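Local coordinates for protein alpha-L-rhamnosidase (Klebsiella oxytoca, PDB 4XHC) that hydrolyses alpha-L-rhamnosides, releasing rhamnose as a family GH78 glycosidase, and binds alpha-L-rhamnopyranose, at residues F109-A114 with D159-E164; P121-L126 with D155-V160; N366-A371 with Y420-R425; R426-A431 with N457-A462. All coordinates share one frame; numbering follows the deposited sequence.

Overall arrangement
The four contacts form two pairs at opposite sides of the chain's centre. Contacts 1 and 2, in the N-terminal beta-domain, have centres about 10 Å apart and share Asp159 and Val160. Contact 1 belongs to a sheet with strands 106-115 and 163-166, contact 2 to a second sheet with strands 122-129 and 153-158, and the two sheets pack through side chains such as Cys111 and Leu158. Contacts 3 and 4 follow later in the chain, in the helical glycosidase domain, with centres again about 10 Å apart; Gln427 of contact 4 links to Asn366 and Ser422 of contact 3. Centres of contacts 1 and 3 lie about 61 Å apart, in keeping with a two-domain enzyme.

Contact 1 of 4, residues F109-A114 with D159-E164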
loop_
_atom_site.group_PDB
_atom_site.type_symbol
_atom_site.label_atom_id
_atom_site.label_comp_id
_atom_site.label_asym_id
_atom_site.label_seq_id
_atom_site.Cartn_x
_atom_site.Cartn_y
_atom_site.Cartn_z
ATOM N N PHE A 109 13.322 3.326 -6.919
ATOM C CA PHE A 109 14.043 2.094 -7.289
ATOM C C PHE A 109 13.553 1.478 -8.598
ATOM O O PHE A 109 12.441 1.738 -9.039
ATOM C CB PHE A 109 13.999 1.056 -6.158
ATOM C CG PHE A 109 12.627 0.523 -5.866
ATOM C CD1 PHE A 109 12.067 -0.466 -6.663
ATOM C CD2 PHE A 109 11.901 1.002 -4.789
ATOM C CE1 PHE A 109 10.801 -0.956 -6.402
ATOM C CE2 PHE A 109 10.636 0.520 -4.520
ATOM C CZ PHE A 109 10.081 -0.459 -5.327
ATOM N N LEU A 110 14.414 0.685 -9.224
ATOM C CA LEU A 110 14.060 -0.072 -10.416
ATOM C C LEU A 110 14.165 -1.540 -10.083
ATOM O O LEU A 110 15.068 -1.945 -9.359
ATOM C CB LEU A 110 15.018 0.219 -11.582
ATOM C CG LEU A 110 15.225 1.638 -12.123
ATOM C CD1 LEU A 110 15.968 1.552 -13.453
ATOM C CD2 LEU A 110 13.915 2.384 -12.301
ATOM N N CYS A 111 13.265 -2.346 -10.631
ATOM C CA CYS A 111 13.376 -3.791 -10.499
ATOM C C CYS A 111 12.781 -4.515 -11.701
ATOM O O CYS A 111 11.988 -3.947 -12.442
ATOM C CB CYS A 111 12.730 -4.271 -9.189
ATOM S SG CYS A 111 10.942 -4.043 -9.065
ATOM N N GLN A 112 13.176 -5.777 -11.863
ATOM C CA GLN A 112 12.857 -6.558 -13.052
ATOM C C GLN A 112 12.777 -8.056 -12.777
ATOM O O GLN A 112 13.238 -8.544 -11.752
ATOM C CB GLN A 112 13.921 -6.312 -14.124
ATOM C CG GLN A 112 15.324 -6.684 -13.686
ATOM C CD GLN A 112 16.368 -6.307 -14.707
ATOM O OE1 GLN A 112 16.383 -5.191 -15.211
ATOM N NE2 GLN A 112 17.255 -7.240 -15.015
ATOM N N SER A 113 12.203 -8.773 -13.733
ATOM C CA SER A 113 11.968 -10.213 -13.613
ATOM C C SER A 113 13.226 -11.016 -13.930
ATOM O O SER A 113 14.101 -10.542 -14.643
ATOM C CB SER A 113 10.812 -10.618 -14.547
ATOM O OG SER A 113 10.946 -11.940 -15.039
ATOM N N ALA A 114 13.311 -12.224 -13.373
ATOM C CA ALA A 114 14.285 -13.253 -13.806
ATOM C C ALA A 114 13.612 -14.638 -13.829
ATOM O O ALA A 114 12.762 -14.937 -12.982
ATOM C CB ALA A 114 15.503 -13.266 -12.887
ATOM N N ASP A 159 2.092 -5.055 -10.908
ATOM C CA ASP A 159 1.463 -5.871 -11.959
ATOM C C ASP A 159 2.394 -6.123 -13.156
ATOM O O ASP A 159 2.262 -7.127 -13.844
ATOM C CB ASP A 159 0.159 -5.221 -12.467
ATOM C CG ASP A 159 -0.958 -5.185 -11.410
ATOM O OD1 ASP A 159 -1.271 -6.246 -10.825
ATOM O OD2 ASP A 159 -1.544 -4.091 -11.181
ATOM N N VAL A 160 3.334 -5.220 -13.402
ATOM C CA VAL A 160 4.126 -5.239 -14.631
ATOM C C VAL A 160 5.609 -5.032 -14.350
ATOM O O VAL A 160 5.980 -4.116 -13.624
ATOM C CB VAL A 160 3.670 -4.131 -15.604
ATOM C CG1 VAL A 160 4.483 -4.181 -16.894
ATOM C CG2 VAL A 160 2.181 -4.253 -15.903
ATOM N N LEU A 161 6.441 -5.882 -14.949
ATOM C CA LEU A 161 7.894 -5.789 -14.836
ATOM C C LEU A 161 8.494 -5.709 -16.243
ATOM O O LEU A 161 7.933 -6.276 -17.171
ATOM C CB LEU A 161 8.432 -7.012 -14.082
ATOM C CG LEU A 161 7.889 -7.179 -12.648
ATOM C CD1 LEU A 161 8.172 -8.569 -12.100
ATOM C CD2 LEU A 161 8.457 -6.118 -11.715
ATOM N N PRO A 162 9.598 -4.995 -16.438
ATOM C CA PRO A 162 10.281 -4.212 -15.404
ATOM C C PRO A 162 9.467 -3.024 -14.878
ATOM O O PRO A 162 8.535 -2.586 -15.535
ATOM C CB PRO A 162 11.544 -3.710 -16.132
ATOM C CG PRO A 162 11.225 -3.792 -17.591
ATOM C CD PRO A 162 10.319 -4.971 -17.726
ATOM N N ALA A 163 9.850 -2.514 -13.710
ATOM C CA ALA A 163 9.114 -1.456 -13.027
ATOM C C ALA A 163 10.040 -0.352 -12.586
ATOM O O ALA A 163 11.151 -0.619 -12.130
ATOM C CB ALA A 163 8.412 -2.024 -11.807
ATOM N N GLU A 164 9.574 0.888 -12.718
ATOM C CA GLU A 164 10.272 2.062 -12.193
ATOM C C GLU A 164 9.367 2.691 -11.154
ATOM O O GLU A 164 8.288 3.140 -11.490
ATOM C CB GLU A 164 10.573 3.055 -13.321
ATOM C CG GLU A 164 11.183 4.380 -12.857
ATOM C CD GLU A 164 12.133 5.021 -13.876
ATOM O OE1 GLU A 164 12.078 4.686 -15.080
ATOM O OE2 GLU A 164 12.949 5.871 -13.458
#
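Cys111 and Ala163 form the hydrogen-bonded pair of a short antiparallel pairing in the N-terminal beta-domain, where strand 163-166 lies along strand 106-115 at the edge of its sheet within this chain. Cys111 N reaches Ala163 O at 3.1 Å, and Ala163 N returns a nearly straight bond to Cys111 O at 2.9 Å (165° at the hydrogen).

Next along the strands, Leu110 and Glu164 make the non-hydrogen-bonded pair and project together from the other face of the sheet. They run side by side, with the CD2 branch of the leucine against the aliphatic CG of Glu164 at 3.4 Å. Glu164 holds CG anti to its backbone N (chi1 174°), and its chain bends at chi2, which brings the carboxylate round beside the same methyl group.

Before the strand, the chain turns through a cis peptide at Pro162. The proline ring lies alongside the strand, its CB 4.1 Å from Gln112 CB. Leu161 points toward the partner strand and forks over it: CD2 meets Cys111 SG at 4.2 Å, and CD1 meets Ser113 CB at 4.1 Å.

Further out, strand 187-200 binds the other edge of strand 106-115 through backbone bonds between Leu110 and Gln112 and that strand. Asp159, at the start of the turn, forms a salt bridge with Arg169 of the second subunit. Between the sheets, Cys111 SG touches the Leu158 side chain. On the opposite face, Glu164 OE2 is fixed by a hydrogen bond to His108 NE2.

Contact 2 of 4, residues P121-L126 with D155-V160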
loop_
_atom_site.group_PDB
_atom_site.type_symbol
_atom_site.label_atom_id
_atom_site.label_comp_id
_atom_site.label_asym_id
_atom_site.label_seq_id
_atom_site.Cartn_x
_atom_site.Cartn_y
_atom_site.Cartn_z
ATOM N N PRO A 121 1.403 -10.728 -10.083
ATOM C CA PRO A 121 1.960 -9.529 -9.467
ATOM C C PRO A 121 3.075 -9.846 -8.475
ATOM O O PRO A 121 3.097 -10.932 -7.896
ATOM C CB PRO A 121 0.764 -8.922 -8.714
ATOM C CG PRO A 121 -0.438 -9.500 -9.366
ATOM C CD PRO A 121 -0.038 -10.869 -9.823
ATOM N N ALA A 122 3.994 -8.911 -8.290
ATOM C CA ALA A 122 5.014 -9.051 -7.265
ATOM C C ALA A 122 4.601 -8.237 -6.034
ATOM O O ALA A 122 4.413 -7.021 -6.128
ATOM C CB ALA A 122 6.355 -8.578 -7.795
ATOM N N HIS A 123 4.454 -8.906 -4.895
ATOM C CA HIS A 123 3.997 -8.255 -3.676
ATOM C C HIS A 123 5.184 -8.012 -2.748
ATOM O O HIS A 123 5.811 -8.946 -2.275
ATOM C CB HIS A 123 2.919 -9.121 -3.011
ATOM C CG HIS A 123 2.470 -8.635 -1.668
ATOM N ND1 HIS A 123 1.824 -9.453 -0.766
ATOM C CD2 HIS A 123 2.575 -7.426 -1.071
ATOM C CE1 HIS A 123 1.550 -8.770 0.330
ATOM N NE2 HIS A 123 1.992 -7.536 0.171
ATOM N N LEU A 124 5.487 -6.741 -2.502
ATOM C CA LEU A 124 6.593 -6.356 -1.642
ATOM C C LEU A 124 6.078 -5.659 -0.411
ATOM O O LEU A 124 4.982 -5.124 -0.412
ATOM C CB LEU A 124 7.514 -5.366 -2.351
ATOM C CG LEU A 124 8.149 -5.788 -3.661
ATOM C CD1 LEU A 124 8.830 -4.586 -4.288
ATOM C CD2 LEU A 124 9.138 -6.918 -3.439
ATOM N N GLN A 125 6.913 -5.641 0.621
ATOM C CA GLN A 125 6.668 -4.869 1.824
ATOM C C GLN A 125 7.931 -4.115 2.192
ATOM O O GLN A 125 8.995 -4.723 2.324
ATOM C CB GLN A 125 6.293 -5.803 2.969
ATOM C CG GLN A 125 6.435 -5.204 4.363
ATOM C CD GLN A 125 5.303 -5.591 5.253
ATOM O OE1 GLN A 125 5.464 -6.367 6.204
ATOM N NE2 GLN A 125 4.132 -5.069 4.938
ATOM N N LEU A 126 7.797 -2.800 2.377
ATOM C CA LEU A 126 8.912 -1.940 2.754
ATOM C C LEU A 126 8.725 -1.403 4.160
ATOM O O LEU A 126 7.615 -1.062 4.553
ATOM C CB LEU A 126 9.022 -0.768 1.788
ATOM C CG LEU A 126 9.044 -1.089 0.295
ATOM C CD1 LEU A 126 9.316 0.180 -0.479
ATOM C CD2 LEU A 126 10.095 -2.132 -0.041
ATOM N N ASP A 155 3.133 -1.353 1.523
ATOM C CA ASP A 155 3.003 -2.539 0.671
ATOM C C ASP A 155 2.816 -2.121 -0.779
ATOM O O ASP A 155 2.192 -1.114 -1.062
ATOM C CB ASP A 155 1.876 -3.494 1.127
ATOM C CG ASP A 155 2.226 -4.240 2.429
ATOM O OD1 ASP A 155 2.582 -3.528 3.403
ATOM O OD2 ASP A 155 2.161 -5.508 2.477
ATOM N N LEU A 156 3.384 -2.902 -1.687
ATOM C CA LEU A 156 3.315 -2.641 -3.119
ATOM C C LEU A 156 2.949 -3.893 -3.874
ATOM O O LEU A 156 3.438 -4.972 -3.561
ATOM C CB LEU A 156 4.676 -2.194 -3.640
ATOM C CG LEU A 156 5.176 -0.859 -3.114
ATOM C CD1 LEU A 156 6.664 -0.701 -3.395
ATOM C CD2 LEU A 156 4.364 0.264 -3.752
ATOM N N TRP A 157 2.094 -3.738 -4.880
ATOM C CA TRP A 157 1.802 -4.806 -5.823
ATOM C C TRP A 157 2.189 -4.331 -7.217
ATOM O O TRP A 157 1.536 -3.465 -7.781
ATOM C CB TRP A 157 0.314 -5.189 -5.783
ATOM C CG TRP A 157 -0.090 -5.969 -4.550
ATOM C CD1 TRP A 157 -0.217 -7.332 -4.433
ATOM C CD2 TRP A 157 -0.398 -5.429 -3.267
ATOM N NE1 TRP A 157 -0.586 -7.663 -3.153
ATOM C CE2 TRP A 157 -0.698 -6.513 -2.417
ATOM C CE3 TRP A 157 -0.449 -4.127 -2.753
ATOM C CZ2 TRP A 157 -1.046 -6.340 -1.088
ATOM C CZ3 TRP A 157 -0.796 -3.954 -1.431
ATOM C CH2 TRP A 157 -1.095 -5.058 -0.611
ATOM N N LEU A 158 3.244 -4.908 -7.772
ATOM C CA LEU A 158 3.683 -4.572 -9.120
ATOM C C LEU A 158 3.055 -5.538 -10.122
ATOM O O LEU A 158 3.441 -6.704 -10.174
ATOM C CB LEU A 158 5.202 -4.659 -9.204
ATOM C CG LEU A 158 5.920 -3.947 -8.064
ATOM C CD1 LEU A 158 7.424 -4.141 -8.142
ATOM C CD2 LEU A 158 5.561 -2.476 -8.091
ATOM N N ASP A 159 2.092 -5.055 -10.908
ATOM C CA ASP A 159 1.463 -5.871 -11.959
ATOM C C ASP A 159 2.394 -6.123 -13.156
ATOM O O ASP A 159 2.262 -7.127 -13.844
ATOM C CB ASP A 159 0.159 -5.221 -12.467
ATOM C CG ASP A 159 -0.958 -5.185 -11.410
ATOM O OD1 ASP A 159 -1.271 -6.246 -10.825
ATOM O OD2 ASP A 159 -1.544 -4.091 -11.181
ATOM N N VAL A 160 3.334 -5.220 -13.402
ATOM C CA VAL A 160 4.126 -5.239 -14.631
ATOM C C VAL A 160 5.609 -5.032 -14.350
ATOM O O VAL A 160 5.980 -4.116 -13.624
ATOM C CB VAL A 160 3.670 -4.131 -15.604
ATOM C CG1 VAL A 160 4.483 -4.181 -16.894
ATOM C CG2 VAL A 160 2.181 -4.253 -15.903
#
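The His123 imidazole lies over one face of the Trp157 indole in an offset stack, with its centroid 4.3 Å from that of the five-membered ring and the planes only 14° apart. Trp157 CZ2 lies over one face of the imidazole, toward its rim, while Asp155 OD2 meets its edge in plane: His123 NE2 donates to the anti lone pair of OD2 at 3.1 Å, although the carboxylate is turned 42° from the ring. With CG anti to the backbone N (chi1 174°), the histidine leans alongside Trp157. The Gln125 amide lies alongside Asp155, its plane almost perpendicular to the carboxylate; NE2 donates to OD1 at 2.7 Å on the syn side, in a bent bond with the donor somewhat out of the carboxylate plane. Both carboxylate oxygens are thus engaged on this face of the antiparallel pair.

The opposite face is apolar. Leu124 CD1 meets Leu158 CD1 at 4.1 Å, and Leu126 CD1 meets Leu156 CD1 at 4.0 Å. Paired backbone bonds link Ala122 with Leu158 and Leu124 with Leu156.

Ser149 of the second subunit packs on His123. Strand 122-129 continues the sheet to strand 175-182, and the leucine face rests on strand 106-115 of the facing sheet, where Leu156 touches Phe109.

Contact 3 of 4, residues N366-A371 with Y420-R425; sequences NKQAAA and YVSGAR
Asn366 caps the start of helix 368-389, and Ser422, from the loop that follows strand 419-420, takes the next amide, Ala369 N. Ser422 OG donates to Asn366 OD1, in the carbonyl plane and on a lone pair, at a short 2.5 Å as modelled, and accepts a nearly straight bond from Ala369 N at 2.9 Å (170° at the hydrogen). Asn366 OD1 takes a second donor, Gln368 N at 3.2 Å, which approaches from above the carbonyl plane. Placing CG anti to the backbone N (chi1 -178°) carries this amide toward the loop; its ND2 bonds Asp351 OD2, outside both segments.

This helix belongs to the helical glycosidase domain, and the contact ties its start to the loop between strand 419-420 and helix 430-438. The bond network extends one residue further: Gly423 N donates to Gln368 OE1 at 3.0 Å, while NE2 of the same amide is bound by Val349 O. Ala369 CB packs against the serine, 3.6 Å from Ser422 CB. Lys367 points away from the loop; its side chain lies about 9 Å from the bound rhamnose, and its NZ bonds the carbonyl of Phe358, a residue of the rhamnose pocket.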
loop_
_atom_site.group_PDB
_atom_site.type_symbol
_atom_site.label_atom_id
_atom_site.label_comp_id
_atom_site.label_asym_id
_atom_site.label_seq_id
_atom_site.Cartn_x
_atom_site.Cartn_y
_atom_site.Cartn_z
ATOM N N ASN A 366 5.428 18.273 38.775
ATOM C CA ASN A 366 4.591 19.411 39.106
ATOM C C ASN A 366 5.155 20.668 38.480
ATOM O O ASN A 366 6.315 21.019 38.707
ATOM C CB ASN A 366 4.469 19.631 40.607
ATOM C CG ASN A 366 3.543 20.790 40.928
ATOM O OD1 ASN A 366 3.944 21.959 40.891
ATOM N ND2 ASN A 366 2.279 20.476 41.184
ATOM N N LYS A 367 4.319 21.377 37.737
ATOM C CA LYS A 367 4.812 22.407 36.825
ATOM C C LYS A 367 4.711 23.854 37.304
ATOM O O LYS A 367 5.147 24.759 36.610
ATOM C CB LYS A 367 4.113 22.227 35.480
ATOM C CG LYS A 367 4.709 21.056 34.725
ATOM C CD LYS A 367 3.737 20.436 33.760
ATOM C CE LYS A 367 4.406 19.310 33.014
ATOM N NZ LYS A 367 3.713 19.105 31.722
ATOM N N GLN A 368 4.185 24.072 38.499
ATOM C CA GLN A 368 3.916 25.432 38.975
ATOM C C GLN A 368 5.139 26.339 39.022
ATOM O O GLN A 368 5.110 27.437 38.503
ATOM C CB GLN A 368 3.282 25.379 40.353
ATOM C CG GLN A 368 3.204 26.722 41.033
ATOM C CD GLN A 368 2.463 26.648 42.351
ATOM O OE1 GLN A 368 2.882 25.959 43.291
ATOM N NE2 GLN A 368 1.369 27.385 42.439
ATOM N N ALA A 369 6.208 25.886 39.662
ATOM C CA ALA A 369 7.411 26.717 39.834
ATOM C C ALA A 369 8.095 27.022 38.501
ATOM O O ALA A 369 8.518 28.143 38.263
ATOM C CB ALA A 369 8.391 26.050 40.789
ATOM N N ALA A 370 8.216 26.012 37.643
ATOM C CA ALA A 370 8.804 26.200 36.321
ATOM C C ALA A 370 7.996 27.195 35.505
ATOM O O ALA A 370 8.565 28.045 34.842
ATOM C CB ALA A 370 8.908 24.872 35.584
ATOM N N ALA A 371 6.670 27.086 35.559
ATOM C CA ALA A 371 5.787 28.030 34.879
ATOM C C ALA A 371 5.953 29.466 35.402
ATOM O O ALA A 371 5.950 30.417 34.626
ATOM C CB ALA A 371 4.341 27.589 35.024
ATOM N N TYR A 420 13.901 25.558 45.142
ATOM C CA TYR A 420 12.511 25.969 45.069
ATOM C C TYR A 420 11.610 24.726 45.083
ATOM O O TYR A 420 11.936 23.712 44.470
ATOM C CB TYR A 420 12.252 26.795 43.801
ATOM C CG TYR A 420 12.986 28.125 43.738
ATOM C CD1 TYR A 420 12.472 29.260 44.362
ATOM C CD2 TYR A 420 14.186 28.249 43.040
ATOM C CE1 TYR A 420 13.135 30.476 44.297
ATOM C CE2 TYR A 420 14.860 29.456 42.974
ATOM C CZ TYR A 420 14.330 30.570 43.595
ATOM O OH TYR A 420 15.001 31.776 43.523
ATOM N N VAL A 421 10.479 24.822 45.778
ATOM C CA VAL A 421 9.463 23.780 45.758
ATOM C C VAL A 421 8.307 24.160 44.818
ATOM O O VAL A 421 8.128 25.323 44.471
ATOM C CB VAL A 421 8.926 23.475 47.171
ATOM C CG1 VAL A 421 10.069 23.083 48.092
ATOM C CG2 VAL A 421 8.156 24.655 47.751
ATOM N N SER A 422 7.523 23.167 44.413
ATOM C CA SER A 422 6.454 23.361 43.430
ATOM C C SER A 422 5.189 22.573 43.812
ATOM O O SER A 422 5.257 21.389 44.152
ATOM C CB SER A 422 6.958 22.939 42.045
ATOM O OG SER A 422 6.058 23.322 41.015
ATOM N N GLY A 423 4.043 23.246 43.764
ATOM C CA GLY A 423 2.750 22.630 44.059
ATOM C C GLY A 423 2.446 22.452 45.530
ATOM O O GLY A 423 3.308 22.637 46.385
ATOM N N ALA A 424 1.213 22.047 45.814
ATOM C CA ALA A 424 0.747 21.806 47.181
ATOM C C ALA A 424 1.547 20.751 47.948
ATOM O O ALA A 424 1.644 20.838 49.158
ATOM C CB ALA A 424 -0.728 21.436 47.177
ATOM N N ARG A 425 2.126 19.771 47.266
ATOM C CA ARG A 425 2.961 18.773 47.950
ATOM C C ARG A 425 4.476 19.121 47.949
ATOM O O ARG A 425 5.314 18.292 48.300
ATOM C CB ARG A 425 2.694 17.381 47.375
ATOM C CG ARG A 425 1.593 16.642 48.109
ATOM C CD ARG A 425 0.952 15.550 47.255
ATOM N NE ARG A 425 1.944 14.740 46.510
ATOM C CZ ARG A 425 2.722 13.795 47.053
ATOM N NH1 ARG A 425 2.665 13.540 48.361
ATOM N NH2 ARG A 425 3.567 13.110 46.286
#

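Contact 4 of 4, residues R426-A431 with N457-A462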
loop_
_atom_site.group_PDB
_atom_site.type_symbol
_atom_site.label_atom_id
_atom_site.label_comp_id
_atom_site.label_asym_id
_atom_site.label_seq_id
_atom_site.Cartn_x
_atom_site.Cartn_y
_atom_site.Cartn_z
ATOM N N ARG A 426 4.815 20.348 47.563
ATOM C CA ARG A 426 6.175 20.889 47.723
ATOM C C ARG A 426 7.248 20.002 47.105
ATOM O O ARG A 426 8.257 19.672 47.737
ATOM C CB ARG A 426 6.486 21.174 49.206
ATOM C CG ARG A 426 5.590 22.230 49.843
ATOM C CD ARG A 426 5.845 22.371 51.337
ATOM N NE ARG A 426 7.181 22.909 51.597
ATOM C CZ ARG A 426 7.523 24.195 51.505
ATOM N NH1 ARG A 426 6.626 25.118 51.163
ATOM N NH2 ARG A 426 8.781 24.557 51.751
ATOM N N GLN A 427 7.013 19.645 45.851
ATOM C CA GLN A 427 7.926 18.799 45.078
ATOM C C GLN A 427 9.193 19.545 44.694
ATOM O O GLN A 427 9.133 20.720 44.365
ATOM C CB GLN A 427 7.235 18.330 43.796
ATOM C CG GLN A 427 7.972 17.235 43.044
ATOM C CD GLN A 427 7.463 17.045 41.627
ATOM O OE1 GLN A 427 7.612 17.920 40.784
ATOM N NE2 GLN A 427 6.865 15.901 41.361
ATOM N N VAL A 428 10.318 18.827 44.707
ATOM C CA VAL A 428 11.617 19.344 44.288
ATOM C C VAL A 428 12.051 18.696 42.963
ATOM O O VAL A 428 12.335 17.483 42.904
ATOM C CB VAL A 428 12.687 19.062 45.359
ATOM C CG1 VAL A 428 14.023 19.677 44.964
ATOM C CG2 VAL A 428 12.242 19.603 46.708
ATOM N N SER A 429 12.116 19.508 41.912
ATOM C CA SER A 429 12.467 19.028 40.573
ATOM C C SER A 429 13.673 19.777 40.025
ATOM O O SER A 429 14.048 20.823 40.552
ATOM C CB SER A 429 11.285 19.216 39.617
ATOM O OG SER A 429 10.974 20.593 39.400
ATOM N N TRP A 430 14.291 19.236 38.980
ATOM C CA TRP A 430 15.340 19.974 38.272
ATOM C C TRP A 430 14.740 21.169 37.538
ATOM O O TRP A 430 15.340 22.243 37.495
ATOM C CB TRP A 430 16.051 19.090 37.249
ATOM C CG TRP A 430 17.089 18.208 37.812
ATOM C CD1 TRP A 430 16.891 17.084 38.548
ATOM C CD2 TRP A 430 18.500 18.345 37.661
ATOM N NE1 TRP A 430 18.091 16.517 38.876
ATOM C CE2 TRP A 430 19.096 17.271 38.340
ATOM C CE3 TRP A 430 19.321 19.274 37.024
ATOM C CZ2 TRP A 430 20.469 17.095 38.399
ATOM C CZ3 TRP A 430 20.694 19.096 37.080
ATOM C CH2 TRP A 430 21.253 18.008 37.764
ATOM N N ALA A 431 13.567 20.971 36.948
ATOM C CA ALA A 431 12.965 21.990 36.109
ATOM C C ALA A 431 12.710 23.303 36.873
ATOM O O ALA A 431 13.036 24.388 36.393
ATOM C CB ALA A 431 11.677 21.460 35.505
ATOM N N ASN A 457 23.804 17.730 45.059
ATOM C CA ASN A 457 22.596 17.224 45.705
ATOM C C ASN A 457 21.401 17.203 44.738
ATOM O O ASN A 457 20.442 17.981 44.870
ATOM C CB ASN A 457 22.323 18.060 46.942
ATOM C CG ASN A 457 21.325 17.424 47.850
ATOM O OD1 ASN A 457 20.234 17.946 48.048
ATOM N ND2 ASN A 457 21.692 16.288 48.412
ATOM N N PRO A 458 21.455 16.285 43.757
ATOM C CA PRO A 458 20.475 16.226 42.670
ATOM C C PRO A 458 19.021 15.929 43.118
ATOM O O PRO A 458 18.794 14.941 43.820
ATOM C CB PRO A 458 21.004 15.086 41.778
ATOM C CG PRO A 458 22.354 14.711 42.296
ATOM C CD PRO A 458 22.391 15.139 43.724
ATOM N N PRO A 459 18.054 16.782 42.718
ATOM C CA PRO A 459 16.618 16.564 42.891
ATOM C C PRO A 459 16.127 15.236 42.334
ATOM O O PRO A 459 16.698 14.696 41.402
ATOM C CB PRO A 459 15.981 17.709 42.082
ATOM C CG PRO A 459 16.981 18.800 42.145
ATOM C CD PRO A 459 18.320 18.109 42.140
ATOM N N ALA A 460 15.013 14.768 42.877
ATOM C CA ALA A 460 14.474 13.460 42.533
ATOM C C ALA A 460 13.867 13.408 41.125
ATOM O O ALA A 460 13.957 12.388 40.452
ATOM C CB ALA A 460 13.432 13.049 43.576
ATOM N N VAL A 461 13.199 14.480 40.704
ATOM C CA VAL A 461 12.462 14.461 39.444
ATOM C C VAL A 461 13.374 14.950 38.328
ATOM O O VAL A 461 13.653 16.158 38.216
ATOM C CB VAL A 461 11.180 15.317 39.516
ATOM C CG1 VAL A 461 10.467 15.333 38.166
ATOM C CG2 VAL A 461 10.250 14.783 40.591
ATOM N N ALA A 462 13.816 14.010 37.504
ATOM C CA ALA A 462 14.914 14.247 36.581
ATOM C C ALA A 462 14.449 14.817 35.251
ATOM O O ALA A 462 13.248 14.867 34.973
ATOM C CB ALA A 462 15.672 12.952 36.347
HETATM O O HOH W 1 12.811 18.177 36.343
#
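Pro459 presses its pyrrolidine ring against the indole of Trp430. CD sits over one face in a CH-pi contact, 4.0 Å from the centroid of the five-membered ring and 24° off its normal, while CB lies 3.7 Å from Trp430 CD1. The proline is a bump bounded by the indole and, at about a right angle, by the Val428 side chain, whose CG1 meets Pro459 CB at 4.0 Å. Pro458 extends the apolar surface outward, running alongside the indole with its CB near CZ2. The tryptophan can lie against these prolines because its CG stands beside the backbone N, anti to the carbonyl carbon (chi1 -81°).

At the other end, Val461 touches two residues of the partner segment: its CB backs onto Ser429 CB at 3.9 Å, and its CG2 reaches the Gln427 amide at 3.6 Å from NE2. That amide is itself held by Ser364 and Asn366.

Ser429 is the N-cap of helix 430-438: its side chain caps a backbone N of the first turn, and OG also bonds Ser432 OG. The loop after helix 444-456 folds across this helix start. Val461 O accepts from Trp430 N at 3.2 Å and also from a water that in turn accepts from Ala431 N. The indole adds a weak bond from NE1 to Pro459 O. One loop carbonyl thus serves two amides of the first helical turn, directly and through water, beside the apolar packing of proline on indole.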